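Long-range contacts in amidohydrolase (Xanthomonas campestris pv. campestris, PDB 4DZH), which probably deaminates adenosine-type substrates such as 5'-methylthioadenosine, as a zinc-containing member of the ATZ/TRZ family of amidohydrolases: residues E12-L17 with F58-T63; L227-T232 with R246-L251. One frame throughout, in Å; residues are numbered along the deposited sequence.

Contact 1 pairs two parallel segments in the beta structure formed by the first strands of the chain, whereas contact 2 belongs to the TIM barrel, joining a barrel strand and the turn after it to helix 247-254. Their centres lie about 50 Å apart, on opposite sides of the chain's centre, and their nearest atoms are still about 34 Å from one another. Contact 2 is the one at the metal site: His228 on its strand binds a zinc ion together with His79, His81 and Asp316. Contact 1 lies away from the annotated metal sites. In sequence the two follow in series, residues 12-17 and 58-63 closing one contact before 227-232 opens the other.

Contact 1: residues E12-L17 with F58-T63; sequences EPCDLL and FAPART
Glu12-Leu17 and Phe58-Thr63 begin as a short, weakly bonded parallel beta pair, 12-14 with 58-60. Past corners at Asp15 and at Ala61-Arg62 it leads into strands 16-20 and 63-66 of a mixed sheet. The tight side gathers Cys14, Leu17, Phe58 and Pro60. With SG set between its own backbone N and carbonyl carbon (chi1 69°), Cys14 leans obliquely on the Phe58 ring, SG 4.4 Å from the centroid; the same sulfur lies 4.0 Å from Pro60 CB. Ala47 and Leu49 of strand 44-50 also touch that ring, which helps bury it. Glu12 forms the partly exposed border of this face: it stretches beside the Phe58 ring, and OE2 forms a salt bridge with Arg57.

On the solvent side, Arg62 CG packs on CD1 of the buried Leu16 at 3.8 Å, while Asp15 turns away and binds the Asn42 backbone N through OD2.

Backbone bonds follow the chains round the corner: Ala59 N to Glu12 O, Ala61 N to Cys14 O, Arg62 N to Asp15 O and Leu17 N to Arg62 O. Beside the last, the Pro60 ring lies alongside Leu17, with Leu17 CB and Pro60 CG 3.5 Å apart, tighter than usual for two carbons.

Contact 2: residues L227-T232 with R246-L251; sequences LHTHET and RPLARL. With ZN (zinc ion), chain E.
The one hydrogen bond between the segments runs from Leu248 N, in the first turn of helix 247-254, to His230 NE2 at 3.0 Å. The N-H...N angle is 146° and the donor sits 26° out of the imidazole plane. On the same ring, ND1 is hydrogen-bonded to the carbonyl of Gln268, so both nitrogens are gripped and the ring's rotation is fixed.

A CH-pi contact adds to this: Leu248 CD1 lies over the centre of one His230 face, 4.0 Å from the centroid. Pro247 crosses the ring obliquely, CD 3.2 Å from His230 NE2, and at the edge Arg246 NH2 comes to 3.5 Å from His230 CE1. The NE of that guanidinium forms a salt bridge with Glu273.

This is strand-to-helix packing in the TIM barrel, where neighbouring residues of strand 225-229 face opposite ways. His228 turns from the helix and gives NE2 to the zinc ion at 2.2 Å; the metal also takes a water, with His79, His81 and Asp316 as the other protein ligands.

Apolar packing falls to the residues on either side of His228. Leu227 CD2 meets Leu251 CD1 tip to tip at 3.6 Å. Thr229 presents CG2 to Leu248 and Leu251, while OG1 bonds back to Leu227 O.

Contact 1: residues E12-L17 with F58-T63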
ATOM      1  N   GLU A  12      16.306  30.739 -26.667  1.00 39.08           N
ATOM      2  CA  GLU A  12      17.495  30.464 -25.864  1.00 39.11           C
ATOM      3  C   GLU A  12      17.724  28.961 -25.719  1.00 37.32           C
ATOM      4  O   GLU A  12      16.802  28.221 -25.474  1.00 34.61           O
ATOM      5  CB  GLU A  12      17.289  31.134 -24.504  1.00 40.42           C
ATOM      6  CG  GLU A  12      17.945  30.533 -23.282  1.00 43.47           C
ATOM      7  CD  GLU A  12      17.568  31.301 -22.008  1.00 43.34           C
ATOM      8  OE1 GLU A  12      16.853  32.314 -22.131  1.00 48.21           O
ATOM      9  OE2 GLU A  12      17.971  30.905 -20.885  1.00 37.97           O
ATOM     10  N   PRO A  13      18.955  28.500 -25.915  1.00 33.96           N
ATOM     11  CA  PRO A  13      19.191  27.057 -25.897  1.00 33.91           C
ATOM     12  C   PRO A  13      19.125  26.500 -24.472  1.00 33.53           C
ATOM     13  O   PRO A  13      19.528  27.179 -23.518  1.00 35.12           O
ATOM     14  CB  PRO A  13      20.621  26.924 -26.430  1.00 34.06           C
ATOM     15  CG  PRO A  13      20.957  28.283 -27.051  1.00 36.31           C
ATOM     16  CD  PRO A  13      20.144  29.278 -26.298  1.00 35.80           C
ATOM     17  N   CYS A  14      18.633  25.275 -24.331  1.00 31.73           N
ATOM     18  CA  CYS A  14      18.791  24.520 -23.097  1.00 29.79           C
ATOM     19  C   CYS A  14      18.843  23.054 -23.530  1.00 31.81           C
ATOM     20  O   CYS A  14      18.538  22.740 -24.686  1.00 31.27           O
ATOM     21  CB  CYS A  14      17.630  24.797 -22.148  1.00 32.35           C
ATOM     22  SG  CYS A  14      16.009  24.119 -22.672  1.00 32.27           S
ATOM     23  N   ASP A  15      19.249  22.154 -22.639  1.00 28.86           N
ATOM     24  CA  ASP A  15      19.518  20.769 -23.040  1.00 26.53           C
ATOM     25  C   ASP A  15      18.196  20.014 -23.210  1.00 26.14           C
ATOM     26  O   ASP A  15      17.976  19.286 -24.198  1.00 28.33           O
ATOM     27  CB  ASP A  15      20.304  20.014 -21.935  1.00 25.55           C
ATOM     28  CG  ASP A  15      21.779  20.436 -21.821  1.00 31.02           C
ATOM     29  OD1 ASP A  15      22.285  21.190 -22.677  1.00 34.89           O
ATOM     30  OD2 ASP A  15      22.444  19.984 -20.857  1.00 31.24           O
ATOM     31  N   LEU A  16      17.324  20.189 -22.225  1.00 24.78           N
ATOM     32  CA  LEU A  16      16.104  19.398 -22.144  1.00 28.49           C
ATOM     33  C   LEU A  16      14.960  20.271 -21.639  1.00 25.88           C
ATOM     34  O   LEU A  16      15.154  21.077 -20.719  1.00 28.78           O
ATOM     35  CB  LEU A  16      16.338  18.241 -21.161  1.00 25.70           C
ATOM     36  CG  LEU A  16      15.192  17.306 -20.795  1.00 27.17           C
ATOM     37  CD1 LEU A  16      14.746  16.423 -21.968  1.00 27.23           C
ATOM     38  CD2 LEU A  16      15.610  16.431 -19.634  1.00 30.66           C
ATOM     39  N   LEU A  17      13.796  20.139 -22.253  1.00 26.37           N
ATOM     40  CA  LEU A  17      12.576  20.736 -21.739  1.00 24.43           C
ATOM     41  C   LEU A  17      11.565  19.608 -21.498  1.00 24.25           C
ATOM     42  O   LEU A  17      11.248  18.850 -22.416  1.00 25.75           O
ATOM     43  CB  LEU A  17      11.995  21.735 -22.752  1.00 26.64           C
ATOM     44  CG  LEU A  17      10.702  22.399 -22.269  1.00 31.50           C
ATOM     45  CD1 LEU A  17      11.019  23.362 -21.142  1.00 31.57           C
ATOM     46  CD2 LEU A  17       9.953  23.084 -23.376  1.00 35.85           C
ATOM     47  N   PHE A  58      12.644  28.991 -25.000  1.00 33.71           N
ATOM     48  CA  PHE A  58      13.718  28.022 -25.194  1.00 32.41           C
ATOM     49  C   PHE A  58      13.760  27.318 -26.538  1.00 32.26           C
ATOM     50  O   PHE A  58      12.726  27.049 -27.155  1.00 35.64           O
ATOM     51  CB  PHE A  58      13.604  26.927 -24.115  1.00 29.57           C
ATOM     52  CG  PHE A  58      13.853  27.437 -22.734  1.00 31.54           C
ATOM     53  CD1 PHE A  58      15.132  27.764 -22.333  1.00 31.46           C
ATOM     54  CD2 PHE A  58      12.805  27.599 -21.840  1.00 36.19           C
ATOM     55  CE1 PHE A  58      15.376  28.254 -21.065  1.00 32.32           C
ATOM     56  CE2 PHE A  58      13.029  28.078 -20.574  1.00 32.14           C
ATOM     57  CZ  PHE A  58      14.322  28.407 -20.175  1.00 34.75           C
ATOM     58  N   ALA A  59      14.984  26.969 -26.941  1.00 33.16           N
ATOM     59  CA  ALA A  59      15.218  26.059 -28.053  1.00 33.82           C
ATOM     60  C   ALA A  59      15.899  24.818 -27.472  1.00 37.73           C
ATOM     61  O   ALA A  59      17.124  24.677 -27.519  1.00 36.63           O
ATOM     62  CB  ALA A  59      16.101  26.716 -29.115  1.00 34.08           C
ATOM     63  N   PRO A  60      15.099  23.918 -26.889  1.00 37.05           N
ATOM     64  CA  PRO A  60      15.661  22.741 -26.209  1.00 33.81           C
ATOM     65  C   PRO A  60      16.322  21.793 -27.193  1.00 31.05           C
ATOM     66  O   PRO A  60      15.727  21.579 -28.243  1.00 33.99           O
ATOM     67  CB  PRO A  60      14.417  22.034 -25.633  1.00 34.37           C
ATOM     68  CG  PRO A  60      13.317  23.042 -25.659  1.00 39.09           C
ATOM     69  CD  PRO A  60      13.631  23.994 -26.790  1.00 40.20           C
ATOM     70  N   ALA A  61      17.458  21.180 -26.848  1.00 30.15           N
ATOM     71  CA  ALA A  61      18.065  20.181 -27.738  1.00 32.69           C
ATOM     72  C   ALA A  61      17.108  18.995 -27.884  1.00 33.57           C
ATOM     73  O   ALA A  61      17.025  18.368 -28.945  1.00 36.66           O
ATOM     74  CB  ALA A  61      19.419  19.714 -27.190  1.00 31.96           C
ATOM     75  N   ARG A  62      16.384  18.697 -26.813  0.53 33.04           N
ATOM     76  CA  ARG A  62      15.335  17.680 -26.849  0.53 31.91           C
ATOM     77  C   ARG A  62      14.169  18.083 -25.922  0.53 30.35           C
ATOM     78  O   ARG A  62      14.376  18.724 -24.884  0.53 29.16           O
ATOM     79  CB  ARG A  62      15.899  16.286 -26.500  0.53 31.13           C
ATOM     80  CG  ARG A  62      16.754  16.251 -25.229  0.53 29.74           C
ATOM     81  CD  ARG A  62      17.270  14.830 -24.839  0.53 27.09           C
ATOM     82  NE  ARG A  62      18.464  14.467 -25.605  0.53 27.25           N
ATOM     83  CZ  ARG A  62      19.245  13.420 -25.366  0.53 30.09           C
ATOM     84  NH1 ARG A  62      20.300  13.188 -26.153  0.53 27.02           N
ATOM     85  NH2 ARG A  62      18.988  12.623 -24.337  0.53 34.80           N
ATOM     86  N   THR A  63      12.944  17.727 -26.317  1.00 31.43           N
ATOM     87  CA  THR A  63      11.755  18.055 -25.523  1.00 31.13           C
ATOM     88  C   THR A  63      11.036  16.759 -25.181  1.00 31.67           C
ATOM     89  O   THR A  63      10.934  15.885 -26.039  1.00 28.57           O
ATOM     90  CB  THR A  63      10.765  18.938 -26.309  1.00 34.16           C
ATOM     91  OG1 THR A  63      11.376  20.207 -26.591  1.00 32.66           O
ATOM     92  CG2 THR A  63       9.469  19.166 -25.520  1.00 32.58           C
TER

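Contact 2: residues L227-T232 with R246-L251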
ATOM      1  N   LEU A 227      21.466   6.527  12.381  1.00 18.14           N
ATOM      2  CA  LEU A 227      21.358   5.628  13.535  1.00 19.40           C
ATOM      3  C   LEU A 227      19.944   5.109  13.782  1.00 17.73           C
ATOM      4  O   LEU A 227      19.013   5.898  14.024  1.00 19.92           O
ATOM      5  CB  LEU A 227      21.833   6.362  14.781  1.00 20.67           C
ATOM      6  CG  LEU A 227      21.698   5.692  16.142  1.00 20.76           C
ATOM      7  CD1 LEU A 227      22.645   4.533  16.205  1.00 20.98           C
ATOM      8  CD2 LEU A 227      22.042   6.706  17.275  1.00 28.58           C
ATOM      9  N   HIS A 228      19.765   3.789  13.769  1.00 19.45           N
ATOM     10  CA  HIS A 228      18.516   3.222  14.301  1.00 18.51           C
ATOM     11  C   HIS A 228      18.330   3.634  15.754  1.00 19.49           C
ATOM     12  O   HIS A 228      19.169   3.274  16.597  1.00 20.75           O
ATOM     13  CB  HIS A 228      18.503   1.692  14.244  1.00 18.73           C
ATOM     14  CG  HIS A 228      18.655   1.103  12.874  1.00 17.27           C
ATOM     15  ND1 HIS A 228      19.781   0.402  12.514  1.00 18.67           N
ATOM     16  CD2 HIS A 228      17.792   0.995  11.832  1.00 20.20           C
ATOM     17  CE1 HIS A 228      19.625  -0.078  11.292  1.00 18.14           C
ATOM     18  NE2 HIS A 228      18.430   0.266  10.851  1.00 15.09           N
ATOM     19  N   THR A 229      17.241   4.333  16.071  1.00 20.01           N
ATOM     20  CA  THR A 229      17.082   4.907  17.421  1.00 20.59           C
ATOM     21  C   THR A 229      15.674   4.697  17.988  1.00 23.29           C
ATOM     22  O   THR A 229      14.677   5.112  17.378  1.00 19.89           O
ATOM     23  CB  THR A 229      17.361   6.420  17.377  1.00 19.10           C
ATOM     24  OG1 THR A 229      18.621   6.682  16.749  1.00 23.47           O
ATOM     25  CG2 THR A 229      17.390   7.044  18.810  1.00 21.62           C
ATOM     26  N   HIS A 230      15.559   4.096  19.183  1.00 23.46           N
ATOM     27  CA  HIS A 230      14.244   3.937  19.822  1.00 23.29           C
ATOM     28  C   HIS A 230      13.232   3.177  18.937  1.00 25.73           C
ATOM     29  O   HIS A 230      12.029   3.509  18.860  1.00 24.93           O
ATOM     30  CB  HIS A 230      13.647   5.285  20.295  1.00 23.34           C
ATOM     31  CG  HIS A 230      14.239   5.788  21.577  1.00 25.11           C
ATOM     32  ND1 HIS A 230      13.471   6.396  22.546  1.00 27.25           N
ATOM     33  CD2 HIS A 230      15.515   5.794  22.033  1.00 27.51           C
ATOM     34  CE1 HIS A 230      14.251   6.737  23.564  1.00 27.91           C
ATOM     35  NE2 HIS A 230      15.493   6.388  23.275  1.00 27.28           N
ATOM     36  N   GLU A 231      13.734   2.139  18.285  1.00 21.86           N
ATOM     37  CA  GLU A 231      12.918   1.354  17.396  1.00 21.18           C
ATOM     38  C   GLU A 231      11.928   0.454  18.155  1.00 20.54           C
ATOM     39  O   GLU A 231      10.829   0.160  17.687  1.00 22.63           O
ATOM     40  CB  GLU A 231      13.820   0.529  16.456  1.00 17.92           C
ATOM     41  CG  GLU A 231      12.975  -0.299  15.476  1.00 20.99           C
ATOM     42  CD  GLU A 231      13.793  -1.085  14.476  1.00 24.86           C
ATOM     43  OE1 GLU A 231      15.010  -1.215  14.686  1.00 27.12           O
ATOM     44  OE2 GLU A 231      13.194  -1.538  13.459  1.00 19.47           O
ATOM     45  N   THR A 232      12.311   0.007  19.365  1.00 22.50           N
ATOM     46  CA  THR A 232      11.462  -0.946  20.066  1.00 21.87           C
ATOM     47  C   THR A 232      11.404  -0.641  21.563  1.00 24.09           C
ATOM     48  O   THR A 232      12.327  -0.007  22.093  1.00 23.92           O
ATOM     49  CB  THR A 232      11.924  -2.421  19.894  1.00 26.09           C
ATOM     50  OG1 THR A 232      13.197  -2.621  20.506  1.00 25.77           O
ATOM     51  CG2 THR A 232      12.025  -2.828  18.417  1.00 20.03           C
ATOM     52  N   ARG A 246      17.287   6.091  29.253  1.00 30.16           N
ATOM     53  CA  ARG A 246      16.729   5.827  27.915  1.00 31.60           C
ATOM     54  C   ARG A 246      17.842   6.046  26.883  1.00 30.31           C
ATOM     55  O   ARG A 246      18.773   6.815  27.124  1.00 29.87           O
ATOM     56  CB  ARG A 246      15.563   6.770  27.583  1.00 33.27           C
ATOM     57  CG  ARG A 246      14.282   6.607  28.389  1.00 35.48           C
ATOM     58  CD  ARG A 246      13.378   7.844  28.219  1.00 34.68           C
ATOM     59  NE  ARG A 246      12.819   8.024  26.860  1.00 34.90           N
ATOM     60  CZ  ARG A 246      11.749   7.381  26.414  1.00 39.16           C
ATOM     61  NH1 ARG A 246      11.169   6.485  27.215  1.00 42.14           N
ATOM     62  NH2 ARG A 246      11.260   7.619  25.171  1.00 28.29           N
ATOM     63  N   PRO A 247      17.742   5.407  25.690  1.00 28.50           N
ATOM     64  CA  PRO A 247      18.854   5.570  24.742  1.00 27.79           C
ATOM     65  C   PRO A 247      19.060   7.026  24.302  1.00 24.05           C
ATOM     66  O   PRO A 247      20.206   7.437  24.184  1.00 25.64           O
ATOM     67  CB  PRO A 247      18.441   4.685  23.542  1.00 23.99           C
ATOM     68  CG  PRO A 247      17.590   3.640  24.138  1.00 23.43           C
ATOM     69  CD  PRO A 247      16.840   4.308  25.305  1.00 25.55           C
ATOM     70  N   LEU A 248      17.994   7.787  24.070  1.00 27.42           N
ATOM     71  CA  LEU A 248      18.193   9.174  23.651  1.00 26.95           C
ATOM     72  C   LEU A 248      18.948   9.977  24.727  1.00 31.29           C
ATOM     73  O   LEU A 248      19.773  10.832  24.403  1.00 30.25           O
ATOM     74  CB  LEU A 248      16.866   9.824  23.238  1.00 28.56           C
ATOM     75  CG  LEU A 248      16.525   9.675  21.747  1.00 29.74           C
ATOM     76  CD1 LEU A 248      15.071  10.053  21.535  1.00 30.93           C
ATOM     77  CD2 LEU A 248      17.528  10.526  20.924  1.00 27.97           C
ATOM     78  N   ALA A 249      18.682   9.686  26.000  1.00 31.10           N
ATOM     79  CA  ALA A 249      19.411  10.335  27.097  1.00 32.58           C
ATOM     80  C   ALA A 249      20.907  10.002  27.066  1.00 33.34           C
ATOM     81  O   ALA A 249      21.769  10.886  27.225  1.00 32.54           O
ATOM     82  CB  ALA A 249      18.793   9.947  28.443  1.00 30.99           C
ATOM     83  N   ARG A 250      21.222   8.721  26.872  1.00 31.59           N
ATOM     84  CA  ARG A 250      22.612   8.297  26.705  1.00 31.43           C
ATOM     85  C   ARG A 250      23.298   8.907  25.476  1.00 33.03           C
ATOM     86  O   ARG A 250      24.434   9.360  25.555  1.00 32.91           O
ATOM     87  CB  ARG A 250      22.725   6.777  26.665  1.00 29.36           C
ATOM     88  CG  ARG A 250      24.053   6.254  26.122  1.00 29.95           C
ATOM     89  CD  ARG A 250      24.090   4.718  26.145  1.00 29.80           C
ATOM     90  NE  ARG A 250      25.343   4.224  25.601  1.00 28.42           N
ATOM     91  CZ  ARG A 250      25.427   3.429  24.543  1.00 29.65           C
ATOM     92  NH1 ARG A 250      24.310   3.036  23.947  1.00 26.44           N
ATOM     93  NH2 ARG A 250      26.625   3.038  24.074  1.00 27.11           N
ATOM     94  N   LEU A 251      22.627   8.906  24.325  1.00 30.20           N
ATOM     95  CA  LEU A 251      23.203   9.524  23.136  1.00 28.62           C
ATOM     96  C   LEU A 251      23.403  11.026  23.327  1.00 26.31           C
ATOM     97  O   LEU A 251      24.367  11.600  22.821  1.00 28.57           O
ATOM     98  CB  LEU A 251      22.286   9.298  21.937  1.00 23.44           C
ATOM     99  CG  LEU A 251      22.100   7.846  21.440  1.00 26.46           C
ATOM    100  CD1 LEU A 251      20.919   7.736  20.495  1.00 22.85           C
ATOM    101  CD2 LEU A 251      23.349   7.308  20.763  1.00 25.52           C
TER
HETATM  102 ZN    ZN E 504      17.101  -0.398   9.269  1.00 17.64          ZN
HETATM  103  O   HOH W   1      15.839  -1.139  10.665  1.00 18.19           O